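PDB 1FX2: receptor-type adenylate cyclase GRESAG 4.1 from Trypanosoma brucei, which catalyses the conversion of ATP to 3',5'-cyclic AMP and diphosphate in its catalytic domain, probably cytoplasmic, and may be a receptor for an unknown ligand. Local coordinates for residues T24-A29 against D96-E101; S47-Y52 against D62-A67; V176-A181 against I194-L199; V202-R205 against P210-M213. All coordinates share one frame; numbering follows the deposited sequence.

Contact 1 of 4, residues T24-A29 against D96-E101; sequences TALWAA and DDSYRE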
loop_
_atom_site.group_PDB
_atom_site.type_symbol
_atom_site.label_atom_id
_atom_site.label_comp_id
_atom_site.label_asym_id
_atom_site.label_seq_id
_atom_site.Cartn_x
_atom_site.Cartn_y
_atom_site.Cartn_z
ATOM N N THR A 24 -3.554 -29.691 0.966
ATOM C CA THR A 24 -2.902 -30.980 0.901
ATOM C C THR A 24 -2.884 -31.631 2.231
ATOM O O THR A 24 -3.220 -32.795 2.444
ATOM C CB THR A 24 -1.357 -30.983 0.409
ATOM O OG1 THR A 24 -1.368 -31.250 -0.970
ATOM C CG2 THR A 24 -0.442 -32.121 1.022
ATOM N N ALA A 25 -2.399 -30.906 3.253
ATOM C CA ALA A 25 -2.290 -31.519 4.524
ATOM C C ALA A 25 -3.576 -31.859 5.189
ATOM O O ALA A 25 -3.730 -32.858 5.896
ATOM C CB ALA A 25 -1.467 -30.601 5.445
ATOM N N LEU A 26 -4.576 -31.019 4.959
ATOM C CA LEU A 26 -5.888 -31.321 5.491
ATOM C C LEU A 26 -6.555 -32.569 4.838
ATOM O O LEU A 26 -7.235 -33.361 5.526
ATOM C CB LEU A 26 -6.861 -30.105 5.320
ATOM C CG LEU A 26 -6.479 -28.880 6.197
ATOM C CD1 LEU A 26 -7.492 -27.766 5.871
ATOM C CD2 LEU A 26 -6.610 -29.223 7.732
ATOM N N TRP A 27 -6.423 -32.694 3.518
ATOM C CA TRP A 27 -6.976 -33.911 2.848
ATOM C C TRP A 27 -6.188 -35.110 3.355
ATOM O O TRP A 27 -6.817 -36.164 3.496
ATOM C CB TRP A 27 -6.720 -33.805 1.355
ATOM C CG TRP A 27 -7.862 -33.050 0.648
ATOM C CD1 TRP A 27 -7.877 -31.695 0.293
ATOM C CD2 TRP A 27 -9.136 -33.601 0.244
ATOM N NE1 TRP A 27 -9.127 -31.398 -0.308
ATOM C CE2 TRP A 27 -9.894 -32.545 -0.336
ATOM C CE3 TRP A 27 -9.703 -34.918 0.300
ATOM C CZ2 TRP A 27 -11.192 -32.724 -0.874
ATOM C CZ3 TRP A 27 -10.962 -35.110 -0.224
ATOM C CH2 TRP A 27 -11.716 -34.014 -0.813
ATOM N N ALA A 28 -4.893 -34.979 3.641
ATOM C CA ALA A 28 -4.159 -36.187 4.119
ATOM C C ALA A 28 -4.603 -36.581 5.479
ATOM O O ALA A 28 -4.754 -37.811 5.798
ATOM C CB ALA A 28 -2.661 -35.949 4.134
ATOM N N ALA A 29 -4.842 -35.628 6.372
ATOM C CA ALA A 29 -5.267 -35.913 7.730
ATOM C C ALA A 29 -6.727 -36.227 7.914
ATOM O O ALA A 29 -7.083 -37.050 8.767
ATOM C CB ALA A 29 -4.938 -34.682 8.646
ATOM N N ASP A 96 -9.745 -27.171 12.915
ATOM C CA ASP A 96 -9.141 -26.151 13.790
ATOM C C ASP A 96 -7.963 -26.744 14.561
ATOM O O ASP A 96 -6.913 -26.115 14.693
ATOM C CB ASP A 96 -10.202 -25.596 14.709
ATOM C CG ASP A 96 -11.175 -24.718 13.966
ATOM O OD1 ASP A 96 -12.235 -25.192 13.512
ATOM O OD2 ASP A 96 -10.798 -23.536 13.740
ATOM N N ASP A 97 -8.133 -27.978 15.048
ATOM C CA ASP A 97 -6.982 -28.608 15.736
ATOM C C ASP A 97 -5.815 -28.761 14.814
ATOM O O ASP A 97 -4.680 -28.491 15.216
ATOM C CB ASP A 97 -7.413 -30.032 16.228
ATOM C CG ASP A 97 -8.365 -29.986 17.410
ATOM O OD1 ASP A 97 -8.598 -28.933 18.006
ATOM O OD2 ASP A 97 -8.953 -31.046 17.703
ATOM N N SER A 98 -6.043 -29.155 13.542
ATOM C CA SER A 98 -4.918 -29.269 12.598
ATOM C C SER A 98 -4.234 -27.908 12.342
ATOM O O SER A 98 -3.008 -27.842 12.422
ATOM C CB SER A 98 -5.370 -29.782 11.226
ATOM O OG SER A 98 -5.684 -31.201 11.388
ATOM N N TYR A 99 -4.988 -26.842 12.120
ATOM C CA TYR A 99 -4.317 -25.572 11.881
ATOM C C TYR A 99 -3.511 -25.149 13.068
ATOM O O TYR A 99 -2.441 -24.570 12.849
ATOM C CB TYR A 99 -5.365 -24.495 11.572
ATOM C CG TYR A 99 -5.876 -24.532 10.104
ATOM C CD1 TYR A 99 -7.277 -24.625 9.860
ATOM C CD2 TYR A 99 -4.989 -24.375 9.000
ATOM C CE1 TYR A 99 -7.760 -24.574 8.564
ATOM C CE2 TYR A 99 -5.485 -24.320 7.699
ATOM C CZ TYR A 99 -6.879 -24.409 7.525
ATOM O OH TYR A 99 -7.411 -24.326 6.239
ATOM N N ARG A 100 -4.053 -25.312 14.276
ATOM C CA ARG A 100 -3.305 -24.940 15.469
ATOM C C ARG A 100 -2.010 -25.754 15.612
ATOM O O ARG A 100 -0.986 -25.157 15.893
ATOM C CB ARG A 100 -4.208 -25.016 16.685
ATOM C CG ARG A 100 -5.245 -23.912 16.642
ATOM C CD ARG A 100 -6.095 -23.870 17.874
ATOM N NE ARG A 100 -7.045 -24.996 17.841
ATOM C CZ ARG A 100 -8.243 -25.008 18.383
ATOM N NH1 ARG A 100 -8.666 -23.977 19.119
ATOM N NH2 ARG A 100 -8.997 -26.077 18.189
ATOM N N GLU A 101 -2.095 -27.071 15.369
ATOM C CA GLU A 101 -0.869 -27.891 15.456
ATOM C C GLU A 101 0.136 -27.427 14.435
ATOM O O GLU A 101 1.361 -27.402 14.698
ATOM C CB GLU A 101 -1.245 -29.360 15.266
ATOM C CG GLU A 101 -1.966 -29.986 16.399
ATOM C CD GLU A 101 -2.745 -31.277 16.029
ATOM O OE1 GLU A 101 -2.551 -31.795 14.893
ATOM O OE2 GLU A 101 -3.563 -31.783 16.873
#
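The phenol ring of Y99 meets L26 at its hydroxyl end, where the methyl CD1 of L26 approaches obliquely, 3.5 Å from Y99 OH and 3.8 Å from Y99 CZ. The two side chains cross at about a right angle. This is a helix-helix contact within the class III cyclase catalytic domain: helix 23-29, which follows the first strand of the sheet, is set against the early turns of helix 94-109. The short axes run at 126° to each other and come no closer than 10.9 Å, so side chains and not backbones fill the gap. A branched leucine suits this place because each methyl can serve a different neighbour. While CD1 goes to the tyrosine, CD2 rests 3.7 Å from CB of S98. Serine, small enough for a close approach, sits where the CA atoms are nearest, that of S98 being 7.5 Å from that of L26. With CG of L26 anti to the carbonyl carbon (chi1 -68°) and the chain then extended, both methyls are carried across to the second helix. The polar ends in this buried place have partners of their own. Y99 OH gives a hydrogen bond to the carbonyl oxygen of E21 and receives one from R133 N, so the tyrosine combines an apolar ring with a twice-bonded hydroxyl. D96 OD1 takes the amide of G131, which, like R133, lines the pocket occupied by DTT in this crystal. One turn of chain past A29, H30 supplies the NE2 that is hydrogen-bonded to S98 OG.

Contact 2 of 4, residues S47-Y52 against D62-A67; sequences SLIGRY and DSFMIA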
loop_
_atom_site.group_PDB
_atom_site.type_symbol
_atom_site.label_atom_id
_atom_site.label_comp_id
_atom_site.label_asym_id
_atom_site.label_seq_id
_atom_site.Cartn_x
_atom_site.Cartn_y
_atom_site.Cartn_z
ATOM N N SER A 47 -23.059 -19.083 -3.218
ATOM C CA SER A 47 -24.165 -18.271 -2.753
ATOM C C SER A 47 -23.774 -16.794 -2.760
ATOM O O SER A 47 -24.602 -15.895 -3.124
ATOM C CB SER A 47 -24.537 -18.681 -1.345
ATOM O OG SER A 47 -25.546 -17.878 -0.862
ATOM N N LEU A 48 -22.545 -16.506 -2.310
ATOM C CA LEU A 48 -22.065 -15.137 -2.311
ATOM C C LEU A 48 -21.843 -14.586 -3.716
ATOM O O LEU A 48 -22.049 -13.347 -3.919
ATOM C CB LEU A 48 -20.748 -15.069 -1.470
ATOM C CG LEU A 48 -21.029 -15.412 -0.015
ATOM C CD1 LEU A 48 -19.686 -15.388 0.730
ATOM C CD2 LEU A 48 -22.035 -14.430 0.650
ATOM N N ILE A 49 -21.314 -15.408 -4.629
ATOM C CA ILE A 49 -21.105 -14.954 -6.012
ATOM C C ILE A 49 -22.463 -14.475 -6.562
ATOM O O ILE A 49 -22.561 -13.388 -7.103
ATOM C CB ILE A 49 -20.525 -16.080 -6.876
ATOM C CG1 ILE A 49 -19.048 -16.319 -6.491
ATOM C CG2 ILE A 49 -20.537 -15.725 -8.428
ATOM C CD1 ILE A 49 -18.499 -17.546 -7.137
ATOM N N GLY A 50 -23.513 -15.203 -6.258
ATOM C CA GLY A 50 -24.830 -14.748 -6.745
ATOM C C GLY A 50 -25.350 -13.532 -6.010
ATOM O O GLY A 50 -25.817 -12.576 -6.656
ATOM N N ARG A 51 -25.189 -13.455 -4.693
ATOM C CA ARG A 51 -25.658 -12.361 -3.890
ATOM C C ARG A 51 -25.049 -11.016 -4.354
ATOM O O ARG A 51 -25.663 -9.934 -4.278
ATOM C CB ARG A 51 -25.301 -12.574 -2.431
ATOM C CG ARG A 51 -25.490 -11.306 -1.633
ATOM C CD ARG A 51 -26.344 -11.533 -0.454
ATOM N NE ARG A 51 -25.730 -12.549 0.367
ATOM C CZ ARG A 51 -26.230 -12.978 1.515
ATOM N NH1 ARG A 51 -27.376 -12.465 1.969
ATOM N NH2 ARG A 51 -25.561 -13.881 2.223
ATOM N N TYR A 52 -23.749 -11.069 -4.630
ATOM C CA TYR A 52 -23.003 -9.873 -5.036
ATOM C C TYR A 52 -22.904 -9.685 -6.546
ATOM O O TYR A 52 -22.121 -8.815 -7.014
ATOM C CB TYR A 52 -21.614 -9.807 -4.320
ATOM C CG TYR A 52 -21.822 -9.633 -2.873
ATOM C CD1 TYR A 52 -21.724 -10.709 -1.958
ATOM C CD2 TYR A 52 -22.193 -8.403 -2.405
ATOM C CE1 TYR A 52 -21.987 -10.505 -0.631
ATOM C CE2 TYR A 52 -22.475 -8.191 -1.095
ATOM C CZ TYR A 52 -22.359 -9.266 -0.199
ATOM O OH TYR A 52 -22.589 -9.111 1.149
ATOM N N ASP A 62 -10.102 -26.567 -4.805
ATOM C CA ASP A 62 -10.852 -25.629 -4.011
ATOM C C ASP A 62 -10.485 -24.192 -4.396
ATOM O O ASP A 62 -10.952 -23.273 -3.706
ATOM C CB ASP A 62 -10.583 -25.828 -2.481
ATOM C CG ASP A 62 -9.058 -25.810 -2.114
ATOM O OD1 ASP A 62 -8.412 -26.861 -1.970
ATOM O OD2 ASP A 62 -8.446 -24.688 -2.094
ATOM N N SER A 63 -9.746 -23.979 -5.443
ATOM C CA SER A 63 -9.363 -22.619 -5.825
ATOM C C SER A 63 -10.456 -21.988 -6.680
ATOM O O SER A 63 -10.746 -22.497 -7.788
ATOM C CB SER A 63 -8.098 -22.662 -6.632
ATOM O OG SER A 63 -7.004 -23.472 -6.071
ATOM N N PHE A 64 -10.974 -20.841 -6.269
ATOM C CA PHE A 64 -11.963 -20.080 -7.087
ATOM C C PHE A 64 -11.257 -18.911 -7.785
ATOM O O PHE A 64 -10.325 -18.285 -7.224
ATOM C CB PHE A 64 -13.121 -19.471 -6.243
ATOM C CG PHE A 64 -14.263 -20.384 -6.036
ATOM C CD1 PHE A 64 -14.200 -21.351 -5.061
ATOM C CD2 PHE A 64 -15.422 -20.273 -6.795
ATOM C CE1 PHE A 64 -15.283 -22.178 -4.867
ATOM C CE2 PHE A 64 -16.484 -21.069 -6.619
ATOM C CZ PHE A 64 -16.455 -22.067 -5.623
ATOM N N MET A 65 -11.731 -18.640 -9.011
ATOM C CA MET A 65 -11.357 -17.383 -9.748
ATOM C C MET A 65 -12.707 -16.748 -10.019
ATOM O O MET A 65 -13.562 -17.310 -10.726
ATOM C CB MET A 65 -10.563 -17.683 -11.031
ATOM C CG MET A 65 -10.250 -16.350 -11.760
ATOM S SD MET A 65 -9.471 -16.852 -13.339
ATOM C CE MET A 65 -9.315 -15.248 -14.192
ATOM N N ILE A 66 -12.884 -15.538 -9.503
ATOM C CA ILE A 66 -14.200 -14.819 -9.587
ATOM C C ILE A 66 -13.958 -13.412 -10.185
ATOM O O ILE A 66 -12.950 -12.777 -9.848
ATOM C CB ILE A 66 -14.795 -14.645 -8.155
ATOM C CG1 ILE A 66 -15.086 -16.038 -7.532
ATOM C CG2 ILE A 66 -16.140 -13.826 -8.220
ATOM C CD1 ILE A 66 -15.251 -15.991 -6.040
ATOM N N ALA A 67 -14.838 -12.993 -11.120
ATOM C CA ALA A 67 -14.687 -11.645 -11.712
ATOM C C ALA A 67 -15.869 -10.781 -11.306
ATOM O O ALA A 67 -16.963 -11.261 -11.070
ATOM C CB ALA A 67 -14.620 -11.742 -13.270
#
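I49 and I66 reach toward each other from helix and strand and meet tip to tip. The terminal methyl CD1 of I49 is 3.8 Å from CG1 of I66, and CG1 of I49 lies the same 3.8 Å from CD1 of I66, so the two ends lie in van der Waals contact. That I49 methyl also comes obliquely to the ring of F64, 4.1 Å from CE2. Its reach follows from an extended chain, in which CD1 continues nearly straight on from CG1 (chi2 171°). Isoleucine suits all this, since the longer branches of the two residues together bridge the 7.8 Å between the CA atoms of I49 and I66 and bring no polar group into a fully buried place. Here the C-terminal end of helix 34-51 packs over one face of the central sheet, the helix-on-sheet layering of the class III cyclase catalytic domain. F64 and I66, two residues apart on strand 63-68, point to the same side and present a greasy patch to the helix. Further out, the strand is fixed by its neighbours: I66 is joined to I16 of strand 13-20 by backbone hydrogen bonding, while M65 is bonded to V57 and K58 of strand 55-60. The ring of F64 is held by an edge-to-face meeting with H42 and by V45 and R46 of the same helix. At the strand's beginning stands D62, which together with D19 is predicted to bind magnesium; its carboxylate is positioned here by S23 OG on OD1 and by I20 N on OD2, and S63 OG is hydrogen-bonded to D19 OD2.

Contact 3 of 4, residues V176-A181 against I194-L199; sequences VLMTHA and IDVTAL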
loop_
_atom_site.group_PDB
_atom_site.type_symbol
_atom_site.label_atom_id
_atom_site.label_comp_id
_atom_site.label_asym_id
_atom_site.label_seq_id
_atom_site.Cartn_x
_atom_site.Cartn_y
_atom_site.Cartn_z
ATOM N N VAL A 176 -7.504 -11.458 3.791
ATOM C CA VAL A 176 -7.887 -10.936 2.472
ATOM C C VAL A 176 -6.945 -9.787 2.152
ATOM O O VAL A 176 -6.818 -8.823 2.927
ATOM C CB VAL A 176 -9.341 -10.358 2.499
ATOM C CG1 VAL A 176 -9.688 -9.743 1.096
ATOM C CG2 VAL A 176 -10.350 -11.532 2.850
ATOM N N LEU A 177 -6.190 -9.937 1.047
ATOM C CA LEU A 177 -5.307 -8.863 0.580
ATOM C C LEU A 177 -5.860 -8.237 -0.674
ATOM O O LEU A 177 -6.433 -8.929 -1.548
ATOM C CB LEU A 177 -3.942 -9.463 0.194
ATOM C CG LEU A 177 -3.208 -10.096 1.406
ATOM C CD1 LEU A 177 -1.809 -10.650 0.901
ATOM C CD2 LEU A 177 -3.005 -9.148 2.598
ATOM N N MET A 178 -5.713 -6.928 -0.761
ATOM C CA MET A 178 -6.117 -6.178 -1.943
ATOM C C MET A 178 -4.901 -5.382 -2.404
ATOM O O MET A 178 -4.169 -4.803 -1.567
ATOM C CB MET A 178 -7.240 -5.166 -1.607
ATOM C CG MET A 178 -8.561 -5.675 -0.944
ATOM S SD MET A 178 -9.531 -4.227 -0.286
ATOM C CE MET A 178 -9.003 -3.282 -1.333
ATOM N N THR A 179 -4.698 -5.279 -3.702
ATOM C CA THR A 179 -3.612 -4.393 -4.150
ATOM C C THR A 179 -4.072 -2.951 -3.976
ATOM O O THR A 179 -5.271 -2.655 -3.860
ATOM C CB THR A 179 -3.336 -4.603 -5.677
ATOM O OG1 THR A 179 -4.599 -4.357 -6.360
ATOM C CG2 THR A 179 -2.903 -6.074 -5.929
ATOM N N HIS A 180 -3.130 -2.041 -4.038
ATOM C CA HIS A 180 -3.534 -0.644 -4.005
ATOM C C HIS A 180 -4.431 -0.318 -5.170
ATOM O O HIS A 180 -5.296 0.521 -5.034
ATOM C CB HIS A 180 -2.264 0.239 -4.015
ATOM C CG HIS A 180 -2.563 1.704 -3.884
ATOM N ND1 HIS A 180 -2.593 2.590 -4.934
ATOM C CD2 HIS A 180 -2.897 2.403 -2.774
ATOM C CE1 HIS A 180 -2.938 3.788 -4.468
ATOM N NE2 HIS A 180 -3.120 3.691 -3.166
ATOM N N ALA A 181 -4.232 -0.912 -6.341
ATOM C CA ALA A 181 -5.095 -0.666 -7.457
ATOM C C ALA A 181 -6.517 -0.942 -7.183
ATOM O O ALA A 181 -7.409 -0.157 -7.460
ATOM C CB ALA A 181 -4.602 -1.431 -8.718
ATOM N N ILE A 194 -15.124 0.416 4.660
ATOM C CA ILE A 194 -14.279 -0.739 4.929
ATOM C C ILE A 194 -13.151 -0.283 5.839
ATOM O O ILE A 194 -12.846 0.918 5.921
ATOM C CB ILE A 194 -13.727 -1.416 3.680
ATOM C CG1 ILE A 194 -12.953 -0.428 2.824
ATOM C CG2 ILE A 194 -14.862 -2.061 2.884
ATOM C CD1 ILE A 194 -12.234 -1.080 1.712
ATOM N N ASP A 195 -12.440 -1.263 6.398
ATOM C CA ASP A 195 -11.375 -1.137 7.323
ATOM C C ASP A 195 -10.154 -1.873 6.743
ATOM O O ASP A 195 -10.250 -3.094 6.583
ATOM C CB ASP A 195 -11.890 -1.888 8.594
ATOM C CG ASP A 195 -10.948 -1.853 9.789
ATOM O OD1 ASP A 195 -9.706 -1.631 9.714
ATOM O OD2 ASP A 195 -11.472 -2.231 10.878
ATOM N N VAL A 196 -9.141 -1.132 6.317
ATOM C CA VAL A 196 -7.888 -1.750 5.804
ATOM C C VAL A 196 -6.654 -1.422 6.650
ATOM O O VAL A 196 -6.592 -0.383 7.344
ATOM C CB VAL A 196 -7.596 -1.404 4.325
ATOM C CG1 VAL A 196 -8.766 -1.841 3.408
ATOM C CG2 VAL A 196 -7.247 0.089 4.161
ATOM N N THR A 197 -5.662 -2.289 6.573
ATOM C CA THR A 197 -4.369 -2.073 7.219
ATOM C C THR A 197 -3.313 -2.153 6.133
ATOM O O THR A 197 -3.270 -3.135 5.344
ATOM C CB THR A 197 -4.099 -3.132 8.217
ATOM O OG1 THR A 197 -5.094 -3.023 9.254
ATOM C CG2 THR A 197 -2.651 -2.953 8.808
ATOM N N ALA A 198 -2.524 -1.076 5.951
ATOM C CA ALA A 198 -1.448 -1.124 4.979
ATOM C C ALA A 198 -0.372 -2.102 5.364
ATOM O O ALA A 198 0.099 -2.099 6.495
ATOM C CB ALA A 198 -0.773 0.297 4.834
ATOM N N LEU A 199 0.080 -2.892 4.388
ATOM C CA LEU A 199 1.133 -3.815 4.646
ATOM C C LEU A 199 2.405 -3.383 3.864
ATOM O O LEU A 199 3.360 -4.145 3.864
ATOM C CB LEU A 199 0.686 -5.271 4.295
ATOM C CG LEU A 199 -0.527 -5.845 5.095
ATOM C CD1 LEU A 199 -0.820 -7.296 4.701
ATOM C CD2 LEU A 199 -0.384 -5.823 6.576
#
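L177 lays its CD2 methyl against the CD1 methyl of L199 at 3.6 Å, the two leucines crossing at about a right angle. They come from strands that are not direct partners. The CA atoms of L177 and L199 are 9.1 Å apart, about two strand spacings, because strand 211-216 runs between strands 176-179 and 196-202; the leucines therefore bridge over the intervening strand. Both have an extended second torsion, which is how they span that gap. Leucine fits: each extended side chain covers part of the distance and ends in apolar methyls. On the other face of the sheet M178 reaches toward V196, its SD 4.5 Å from CG1 of V196. That contact is long, and two conformers were modelled for M178, so it carries less weight. T179 closes the strand and opens the next helix: as the N-cap residue it uses OG1 to bind the amide nitrogen of A182, and the same hydroxyl is also bonded to H139 ND1. Threonine suits both jobs, its beta-branched side chain fitting the extended backbone of a strand end and its hydroxyl capping the helix start. Just beyond, H180 reaches the second subunit, its NE2 hydrogen-bonded to NE2 of H87 of that subunit. This region is one end of the class III cyclase sheet, with strand 196-202 outermost. V176 and M178 face helix 71-87 through A78, Q82 and V75, while L177 on the reverse face rests on V170, A171 and L227, and strand 134-141 borders strand 176-179 on its inner side.

Contact 4 of 4, residues V202-R205 against P210-M213; sequences VALR and PVKM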
loop_
_atom_site.group_PDB
_atom_site.type_symbol
_atom_site.label_atom_id
_atom_site.label_comp_id
_atom_site.label_asym_id
_atom_site.label_seq_id
_atom_site.Cartn_x
_atom_site.Cartn_y
_atom_site.Cartn_z
ATOM N N VAL A 202 5.274 -5.534 -1.480
ATOM C CA VAL A 202 5.737 -6.897 -1.515
ATOM C C VAL A 202 6.252 -7.250 -2.912
ATOM O O VAL A 202 5.588 -6.991 -3.934
ATOM C CB VAL A 202 4.550 -7.903 -1.160
ATOM C CG1 VAL A 202 5.038 -9.298 -1.155
ATOM C CG2 VAL A 202 3.907 -7.541 0.173
ATOM N N ALA A 203 7.497 -7.753 -2.980
ATOM C CA ALA A 203 8.004 -8.218 -4.253
ATOM C C ALA A 203 7.352 -9.568 -4.528
ATOM O O ALA A 203 7.444 -10.453 -3.711
ATOM C CB ALA A 203 9.539 -8.400 -4.188
ATOM N N LEU A 204 6.705 -9.672 -5.677
ATOM C CA LEU A 204 5.999 -10.874 -6.134
ATOM C C LEU A 204 6.766 -11.482 -7.312
ATOM O O LEU A 204 7.106 -10.801 -8.287
ATOM C CB LEU A 204 4.575 -10.548 -6.642
ATOM C CG LEU A 204 3.538 -9.929 -5.675
ATOM C CD1 LEU A 204 2.244 -9.529 -6.371
ATOM C CD2 LEU A 204 3.243 -10.846 -4.565
ATOM N N ARG A 205 6.920 -12.806 -7.279
ATOM C CA ARG A 205 7.601 -13.498 -8.363
ATOM C C ARG A 205 6.871 -13.280 -9.679
ATOM O O ARG A 205 5.653 -13.324 -9.739
ATOM C CB ARG A 205 7.722 -14.998 -8.039
ATOM C CG ARG A 205 8.774 -15.302 -6.940
ATOM N N PRO A 210 7.468 -4.085 -7.081
ATOM C CA PRO A 210 6.804 -4.507 -5.828
ATOM C C PRO A 210 5.413 -3.905 -5.779
ATOM O O PRO A 210 5.173 -2.792 -6.284
ATOM C CB PRO A 210 7.647 -3.900 -4.719
ATOM C CG PRO A 210 9.011 -3.628 -5.440
ATOM C CD PRO A 210 8.717 -3.333 -6.833
ATOM N N VAL A 211 4.531 -4.669 -5.132
ATOM C CA VAL A 211 3.121 -4.316 -5.082
ATOM C C VAL A 211 2.737 -3.902 -3.666
ATOM O O VAL A 211 2.965 -4.637 -2.725
ATOM C CB VAL A 211 2.268 -5.547 -5.509
ATOM C CG1 VAL A 211 0.755 -5.231 -5.392
ATOM C CG2 VAL A 211 2.588 -5.858 -6.987
ATOM N N LYS A 212 2.086 -2.733 -3.554
ATOM C CA LYS A 212 1.656 -2.220 -2.247
ATOM C C LYS A 212 0.345 -2.991 -1.916
ATOM O O LYS A 212 -0.587 -2.929 -2.751
ATOM C CB LYS A 212 1.382 -0.719 -2.358
ATOM C CG LYS A 212 2.640 0.163 -2.323
ATOM C CD LYS A 212 3.166 0.525 -3.724
ATOM C CE LYS A 212 4.590 1.112 -3.649
ATOM N NZ LYS A 212 5.021 1.510 -5.036
ATOM N N MET A 213 0.353 -3.690 -0.786
ATOM C CA MET A 213 -0.735 -4.543 -0.331
ATOM C C MET A 213 -1.498 -3.944 0.804
ATOM O O MET A 213 -0.918 -3.264 1.675
ATOM C CB MET A 213 -0.208 -5.877 0.189
ATOM C CG MET A 213 0.443 -6.705 -0.764
ATOM S SD MET A 213 -0.766 -7.130 -2.008
ATOM C CE MET A 213 0.453 -8.031 -3.011
#
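The CD1 methyl of L204 is a bump that fits a hollow between V211 and M213, lying 3.7 Å from CG2 of V211 and 4.1 Å from CE of M213. Methionine makes a good wall for such a hollow because its unbranched chain can fold: the bend at chi2 (-63°) turns the thioether so that its tip methyl comes round to the leucine. The inner part of the same chain has another partner, for CG of M213 sits 3.7 Å from CG2 of V202, those two side chains crossing at about a right angle. Compact beta-branched valines at V202 and V211 suit an extended backbone and lie on the same face of the sheet, with L204 set beside them. The backbone explains this alignment. V202 and V211 form an antiparallel hydrogen-bonded pair closing a beta-hairpin, in which strand 196-202 turns back through a loop into strand 211-216 at the margin of the class III cyclase sheet. V202 N to V211 O and V211 N to V202 O are both 2.8 Å, the second the straighter at 174° on the hydrogen. Where the strands part, CA of P210 makes a CH...O contact of 3.4 Å with V202 O, and the proline ring lies beside that same carbonyl, with P210 CB 3.8 Å from V202 O. Helix 159-169 packs on this apolar face, M163 against L204 and V211 and T167 against M213. K192 of the second subunit packs on A203 and P210, and A203 N is hydrogen-bonded to Q193 OE1 of that subunit.

Overall arrangement
All four contacts belong to one catalytic domain and follow its chain order: contact 2 falls between the two segments of contact 1, then contacts 3 and 4 come in turn. Contacts 2, 3 and 4 reach the same seven-stranded sheet, whereas contact 1 joins two helices beside it. Contacts 1 and 2, with centres about 24 Å apart, are linked by successive helices 23-29 and 34-51. Contacts 3 and 4, centres about 13 Å apart, touch where strand 211-216 lies between 176-179 and 196-202. The first pair thus lies by the predicted magnesium aspartates D19 and D62, while the second, with contact 4 centred about 29 Å from contact 1, meets the second subunit.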